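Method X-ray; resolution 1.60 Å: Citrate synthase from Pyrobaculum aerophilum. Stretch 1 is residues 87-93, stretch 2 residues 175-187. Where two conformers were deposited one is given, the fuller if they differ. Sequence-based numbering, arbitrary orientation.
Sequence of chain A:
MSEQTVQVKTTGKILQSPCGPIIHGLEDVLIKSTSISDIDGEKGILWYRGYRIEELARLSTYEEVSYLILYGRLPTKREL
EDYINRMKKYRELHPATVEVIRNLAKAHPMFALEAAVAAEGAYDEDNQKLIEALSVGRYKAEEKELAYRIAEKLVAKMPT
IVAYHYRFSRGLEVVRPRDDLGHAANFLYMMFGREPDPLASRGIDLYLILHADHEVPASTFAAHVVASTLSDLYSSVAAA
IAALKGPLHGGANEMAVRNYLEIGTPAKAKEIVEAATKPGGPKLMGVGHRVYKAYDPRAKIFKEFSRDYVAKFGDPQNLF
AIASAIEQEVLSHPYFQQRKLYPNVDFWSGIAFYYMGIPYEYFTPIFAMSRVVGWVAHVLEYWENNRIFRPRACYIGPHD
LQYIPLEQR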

ATOM      1  N   MET A  87       0.011  16.850  20.233  1.00 12.10           N
ATOM      2  CA  MET A  87      -0.453  15.467  20.109  1.00 11.73           C
ATOM      3  C   MET A  87      -1.794  15.308  20.820  1.00  8.05           C
ATOM      4  O   MET A  87      -2.708  14.717  20.286  1.00  9.89           O
ATOM      5  CB  MET A  87       0.598  14.489  20.655  1.00 14.66           C
ATOM      6  CG  MET A  87       1.935  14.602  19.939  1.00 18.68           C
ATOM      7  SD  MET A  87       1.812  13.952  18.280  1.00 22.19           S
ATOM      8  CE  MET A  87       2.008  12.242  18.785  1.00  9.98           C
ATOM      9  N   LYS A  88      -1.933  15.889  22.005  1.00  8.73           N
ATOM     10  CA  LYS A  88      -3.197  15.799  22.727  1.00  8.57           C
ATOM     11  C   LYS A  88      -4.345  16.404  21.925  1.00  6.49           C
ATOM     12  O   LYS A  88      -5.451  15.860  21.908  1.00 11.09           O
ATOM     13  CB  LYS A  88      -3.072  16.444  24.101  1.00 11.58           C
ATOM     14  CG  LYS A  88      -2.335  15.588  25.075  1.00 11.24           C
ATOM     15  CD  LYS A  88      -2.053  16.302  26.372  1.00 13.09           C
ATOM     16  CE  LYS A  88      -1.455  15.351  27.370  1.00 16.11           C
ATOM     17  NZ  LYS A  88      -1.218  16.013  28.672  1.00 19.15           N
ATOM     18  N   LYS A  89      -4.096  17.558  21.304  1.00 11.56           N
ATOM     19  CA  LYS A  89      -5.088  18.234  20.482  1.00 10.62           C
ATOM     20  C   LYS A  89      -5.448  17.373  19.261  1.00 10.38           C
ATOM     21  O   LYS A  89      -6.593  17.359  18.817  1.00 13.47           O
ATOM     22  CB  LYS A  89      -4.540  19.574  19.990  1.00 15.67           C
ATOM     23  CG  LYS A  89      -5.533  20.399  19.191  1.00 29.95           C
ATOM     24  CD  LYS A  89      -4.924  21.726  18.729  1.00 34.85           C
ATOM     25  CE  LYS A  89      -3.780  21.509  17.737  1.00 46.09           C
ATOM     26  NZ  LYS A  89      -3.250  22.793  17.189  1.00 47.90           N
ATOM     27  N   TYR A  90      -4.466  16.654  18.739  1.00  9.28           N
ATOM     28  CA  TYR A  90      -4.693  15.846  17.549  1.00 11.13           C
ATOM     29  C   TYR A  90      -5.371  14.513  17.786  1.00 10.99           C
ATOM     30  O   TYR A  90      -5.814  13.882  16.831  1.00  9.40           O
ATOM     31  CB  TYR A  90      -3.379  15.544  16.839  1.00 11.04           C
ATOM     32  CG  TYR A  90      -2.604  16.743  16.387  1.00  9.61           C
ATOM     33  CD1 TYR A  90      -3.249  17.866  15.901  1.00 11.69           C
ATOM     34  CD2 TYR A  90      -1.231  16.675  16.275  1.00  8.31           C
ATOM     35  CE1 TYR A  90      -2.514  18.956  15.459  1.00 15.17           C
ATOM     36  CE2 TYR A  90      -0.498  17.727  15.804  1.00 15.56           C
ATOM     37  CZ  TYR A  90      -1.140  18.859  15.391  1.00 18.25           C
ATOM     38  OH  TYR A  90      -0.383  19.911  14.946  1.00 21.70           O
ATOM     39  N   ARG A  91      -5.458  14.066  19.032  1.00  7.76           N
ATOM     40  CA  ARG A  91      -6.018  12.739  19.301  1.00  8.80           C
ATOM     41  C   ARG A  91      -7.414  12.514  18.760  1.00  7.55           C
ATOM     42  O   ARG A  91      -7.738  11.410  18.318  1.00  9.35           O
ATOM     43  CB  ARG A  91      -6.045  12.451  20.799  1.00 11.39           C
ATOM     44  CG  ARG A  91      -4.704  12.332  21.411  1.00 11.82           C
ATOM     45  CD  ARG A  91      -4.856  12.156  22.896  1.00 13.37           C
ATOM     46  NE  ARG A  91      -3.568  12.033  23.553  1.00 10.93           N
ATOM     47  CZ  ARG A  91      -3.401  12.033  24.872  1.00 10.15           C
ATOM     48  NH1 ARG A  91      -4.434  12.243  25.672  1.00 10.63           N
ATOM     49  NH2 ARG A  91      -2.198  11.883  25.381  1.00 11.24           N
ATOM     50  N   GLU A  92      -8.279  13.511  18.854  1.00  9.00           N
ATOM     51  CA  GLU A  92      -9.668  13.334  18.450  1.00  9.70           C
ATOM     52  C   GLU A  92      -9.778  13.207  16.940  1.00  9.57           C
ATOM     53  O   GLU A  92      -8.979  13.792  16.205  1.00 11.89           O
ATOM     54  CB  GLU A  92     -10.537  14.485  18.945  1.00 13.30           C
ATOM     55  CG  GLU A  92     -12.023  14.329  18.679  1.00 12.81           C
ATOM     56  CD  GLU A  92     -12.639  13.067  19.267  1.00 16.45           C
ATOM     57  OE1 GLU A  92     -13.268  13.160  20.341  1.00 20.09           O
ATOM     58  OE2 GLU A  92     -12.460  11.975  18.690  1.00 12.10           O
ATOM     59  N   LEU A  93     -10.730  12.393  16.503  1.00 10.14           N
ATOM     60  CA  LEU A  93     -10.931  12.150  15.098  1.00  8.87           C
ATOM     61  C   LEU A  93     -12.041  13.033  14.561  1.00  9.60           C
ATOM     62  O   LEU A  93     -12.930  13.482  15.293  1.00 10.22           O
ATOM     63  CB  LEU A  93     -11.292  10.676  14.874  1.00  9.83           C
ATOM     64  CG  LEU A  93     -10.289   9.677  15.430  1.00 11.21           C
ATOM     65  CD1 LEU A  93     -10.842   8.235  15.303  1.00  9.76           C
ATOM     66  CD2 LEU A  93      -8.927   9.841  14.756  1.00 10.51           C
TER
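Stretch 2 (175-187) VRPRDDLGHAANF

How does the second stretch run over the first? Met87 to Tyr90 belong to a helix, and the chain leaves it as a loop by Glu92. Stretch 2 arrives extended, makes a type I turn from Arg178 to Leu181, and enters its own helix at His183, with Gly182 as N-cap. The register is antiparallel: the CA of Lys88 lies 5.9 Å from the CA of Asp179, while the CA of Glu92 lies 6.5 Å from the CA of Pro177. Together the two bury 515 Å².

What does Lys88 find there? Its side chain, m at chi1 and then fully extended, runs alongside the turn. NZ of Lys88 makes a weak hydrogen bond to O of Asp179 at 3.1 Å, and water 2 accepts from the same amine and makes a weak hydrogen bond to O of Asp180. Near the backbone, CB of Lys88 is 3.5 Å from OD1 of Asp179, and water 1 donates to both that carboxylate and O of Lys88. Lys89, the next residue, points away.

Why does Arg91 cover more of the contact than its neighbours? CB of Arg91 packs 3.8 Å from CG of Pro177, and the long extended side chain carries its guanidinium to the end of the turn. There O of Leu181 lies near the guanidinium plane and accepts from both NH1 of Arg91, at 3.0 Å, and NH2 of Arg91, at 2.8 Å. CB of Asn186 covers one face, and water 3 accepts from NE of Arg91 while also hydrogen-bonding ND1 of His183.

How is the far end held? Glu92 starts out sideways, but its carboxylate reaches Arg176: OE1 of Glu92 and NH1 of Arg176, 2.9 Å apart, form a salt bridge. OE2 of Glu92 instead accepts from N of Leu93 at 2.8 Å.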

ATOM      1  N   VAL A 175     -15.305   6.286  24.073  1.00 10.20           N
ATOM      2  CA  VAL A 175     -14.719   7.045  25.170  1.00  9.61           C
ATOM      3  C   VAL A 175     -13.725   7.970  24.506  1.00  7.92           C
ATOM      4  O   VAL A 175     -12.678   7.558  23.991  1.00  7.95           O
ATOM      5  CB  VAL A 175     -14.081   6.162  26.234  1.00  8.74           C
ATOM      6  CG1 VAL A 175     -13.383   7.009  27.288  1.00  9.24           C
ATOM      7  CG2 VAL A 175     -15.148   5.270  26.895  1.00  9.07           C
ATOM      8  N   ARG A 176     -14.047   9.250  24.534  1.00 12.29           N
ATOM      9  CA  ARG A 176     -13.203  10.211  23.861  0.50  9.46           C
ATOM     10  C   ARG A 176     -11.919  10.477  24.626  1.00 11.77           C
ATOM     11  O   ARG A 176     -11.829  10.188  25.822  1.00 11.07           O
ATOM     12  CB  ARG A 176     -13.981  11.478  23.521  0.50 11.60           C
ATOM     13  CG  ARG A 176     -15.120  11.179  22.554  0.50 16.63           C
ATOM     14  CD  ARG A 176     -15.862  12.404  22.077  0.50 15.00           C
ATOM     15  NE  ARG A 176     -16.972  12.015  21.211  0.50 19.62           N
ATOM     16  CZ  ARG A 176     -16.869  11.781  19.903  0.50 18.83           C
ATOM     17  NH1 ARG A 176     -15.703  11.913  19.283  0.50 10.39           N
ATOM     18  NH2 ARG A 176     -17.941  11.424  19.209  0.50 19.11           N
ATOM     19  N   PRO A 177     -10.891  10.964  23.916  1.00  9.27           N
ATOM     20  CA  PRO A 177      -9.597  11.151  24.550  1.00 12.87           C
ATOM     21  C   PRO A 177      -9.590  12.123  25.708  1.00 16.07           C
ATOM     22  O   PRO A 177     -10.211  13.190  25.630  1.00 16.73           O
ATOM     23  CB  PRO A 177      -8.711  11.700  23.429  1.00 12.68           C
ATOM     24  CG  PRO A 177      -9.429  11.412  22.164  1.00 14.98           C
ATOM     25  CD  PRO A 177     -10.876  11.352  22.486  1.00 11.66           C
ATOM     26  N   ARG A 178      -8.918  11.723  26.779  1.00 13.90           N
ATOM     27  CA  ARG A 178      -8.721  12.591  27.937  1.00 15.18           C
ATOM     28  C   ARG A 178      -7.411  13.350  27.813  1.00 15.19           C
ATOM     29  O   ARG A 178      -6.302  12.796  27.784  1.00 15.71           O
ATOM     30  CB  ARG A 178      -8.772  11.812  29.245  1.00 14.45           C
ATOM     31  CG  ARG A 178     -10.140  11.805  29.886  1.00 15.72           C
ATOM     32  CD  ARG A 178     -10.145  10.994  31.139  1.00 18.13           C
ATOM     33  NE  ARG A 178      -9.239  11.529  32.147  1.00 14.77           N
ATOM     34  CZ  ARG A 178      -9.022  10.937  33.317  1.00 17.76           C
ATOM     35  NH1 ARG A 178      -9.618   9.784  33.608  1.00 18.31           N
ATOM     36  NH2 ARG A 178      -8.181  11.474  34.180  1.00 17.62           N
ATOM     37  N   ASP A 179      -7.567  14.659  27.802  1.00 17.70           N
ATOM     38  CA  ASP A 179      -6.477  15.566  27.623  1.00 15.86           C
ATOM     39  C   ASP A 179      -5.441  15.490  28.744  1.00 16.99           C
ATOM     40  O   ASP A 179      -4.277  15.823  28.543  1.00 21.57           O
ATOM     41  CB  ASP A 179      -7.090  16.965  27.590  1.00 25.20           C
ATOM     42  CG  ASP A 179      -6.484  17.835  26.564  1.00 23.86           C
ATOM     43  OD1 ASP A 179      -6.109  17.307  25.500  1.00 25.51           O
ATOM     44  OD2 ASP A 179      -6.561  19.060  26.752  1.00 23.76           O
ATOM     45  N   ASP A 180      -5.851  15.030  29.927  1.00 13.91           N
ATOM     46  CA  ASP A 180      -4.949  14.969  31.072  1.00 12.32           C
ATOM     47  C   ASP A 180      -4.155  13.674  31.183  1.00 17.75           C
ATOM     48  O   ASP A 180      -3.360  13.500  32.114  1.00 23.62           O
ATOM     49  CB  ASP A 180      -5.703  15.215  32.377  1.00 14.17           C
ATOM     50  CG  ASP A 180      -6.756  14.177  32.658  1.00 17.15           C
ATOM     51  OD1 ASP A 180      -7.459  13.754  31.720  1.00 12.60           O
ATOM     52  OD2 ASP A 180      -6.930  13.821  33.842  1.00 21.85           O
ATOM     53  N   LEU A 181      -4.407  12.740  30.271  1.00 11.30           N
ATOM     54  CA  LEU A 181      -3.707  11.472  30.285  1.00 10.23           C
ATOM     55  C   LEU A 181      -2.642  11.418  29.199  1.00  9.65           C
ATOM     56  O   LEU A 181      -2.803  12.013  28.125  1.00  9.77           O
ATOM     57  CB  LEU A 181      -4.681  10.316  30.068  1.00  7.75           C
ATOM     58  CG  LEU A 181      -5.727  10.088  31.149  1.00 11.20           C
ATOM     59  CD1 LEU A 181      -6.581   8.864  30.810  1.00 10.40           C
ATOM     60  CD2 LEU A 181      -5.003   9.914  32.487  1.00 11.99           C
ATOM     61  N   GLY A 182      -1.586  10.666  29.475  1.00  8.95           N
ATOM     62  CA  GLY A 182      -0.520  10.419  28.520  1.00  9.59           C
ATOM     63  C   GLY A 182      -1.007   9.542  27.378  1.00  9.21           C
ATOM     64  O   GLY A 182      -2.096   8.980  27.417  1.00  8.01           O
ATOM     65  N   HIS A 183      -0.166   9.384  26.377  1.00  8.46           N
ATOM     66  CA  HIS A 183      -0.549   8.671  25.154  1.00  5.93           C
ATOM     67  C   HIS A 183      -0.989   7.233  25.436  1.00  6.23           C
ATOM     68  O   HIS A 183      -2.110   6.818  25.046  1.00  8.55           O
ATOM     69  CB  HIS A 183       0.640   8.695  24.203  1.00  8.15           C
ATOM     70  CG  HIS A 183       0.319   8.278  22.813  1.00 10.34           C
ATOM     71  ND1 HIS A 183      -0.188   9.154  21.875  1.00 12.94           N
ATOM     72  CD2 HIS A 183       0.586   7.130  22.147  1.00  9.64           C
ATOM     73  CE1 HIS A 183      -0.330   8.521  20.724  1.00 15.62           C
ATOM     74  NE2 HIS A 183       0.154   7.299  20.854  1.00 10.60           N
ATOM     75  N   ALA A 184      -0.138   6.486  26.151  1.00  7.82           N
ATOM     76  CA  ALA A 184      -0.412   5.088  26.493  1.00  6.69           C
ATOM     77  C   ALA A 184      -1.581   4.975  27.482  1.00  7.06           C
ATOM     78  O   ALA A 184      -2.505   4.179  27.300  1.00  7.54           O
ATOM     79  CB  ALA A 184       0.826   4.447  27.067  1.00 10.01           C
ATOM     80  N   ALA A 185      -1.559   5.782  28.540  1.00  7.43           N
ATOM     81  CA  ALA A 185      -2.652   5.742  29.520  1.00  8.71           C
ATOM     82  C   ALA A 185      -3.986   6.079  28.888  1.00 10.59           C
ATOM     83  O   ALA A 185      -5.011   5.442  29.151  1.00  9.36           O
ATOM     84  CB  ALA A 185      -2.382   6.692  30.689  1.00  8.53           C
ATOM     85  N   ASN A 186      -3.985   7.086  28.033  1.00  8.56           N
ATOM     86  CA  ASN A 186      -5.201   7.484  27.405  1.00  6.37           C
ATOM     87  C   ASN A 186      -5.757   6.363  26.527  1.00  5.51           C
ATOM     88  O   ASN A 186      -6.969   6.181  26.435  1.00  8.60           O
ATOM     89  CB  ASN A 186      -4.995   8.710  26.557  1.00  6.69           C
ATOM     90  CG  ASN A 186      -6.263   9.157  25.923  1.00  8.05           C
ATOM     91  OD1 ASN A 186      -7.201   9.549  26.617  1.00  8.50           O
ATOM     92  ND2 ASN A 186      -6.340   9.057  24.585  1.00  7.63           N
ATOM     93  N   PHE A 187      -4.871   5.634  25.860  1.00  7.95           N
ATOM     94  CA  PHE A 187      -5.349   4.524  25.038  1.00  9.89           C
ATOM     95  C   PHE A 187      -6.130   3.527  25.891  1.00  6.53           C
ATOM     96  O   PHE A 187      -7.232   3.124  25.544  1.00  6.87           O
ATOM     97  CB  PHE A 187      -4.199   3.818  24.346  1.00  6.24           C
ATOM     98  CG  PHE A 187      -4.605   2.532  23.689  1.00  6.02           C
ATOM     99  CD1 PHE A 187      -5.484   2.533  22.627  1.00  9.10           C
ATOM    100  CD2 PHE A 187      -4.140   1.321  24.177  1.00  8.03           C
ATOM    101  CE1 PHE A 187      -5.887   1.353  22.042  1.00 10.18           C
ATOM    102  CE2 PHE A 187      -4.525   0.127  23.570  1.00  6.88           C
ATOM    103  CZ  PHE A 187      -5.408   0.152  22.511  1.00  9.34           C
TER
HETATM  104  O   HOH W   1      -6.326  14.613  24.271  1.00 19.65           O
HETATM  105  O   HOH W   2      -0.709  14.123  30.569  1.00 33.62           O
HETATM  106  O   HOH W   3      -0.801  11.680  22.741  1.00 15.55           O
HETATM  107  O   HOH W   4     -15.485  13.125  16.459  1.00 21.64           O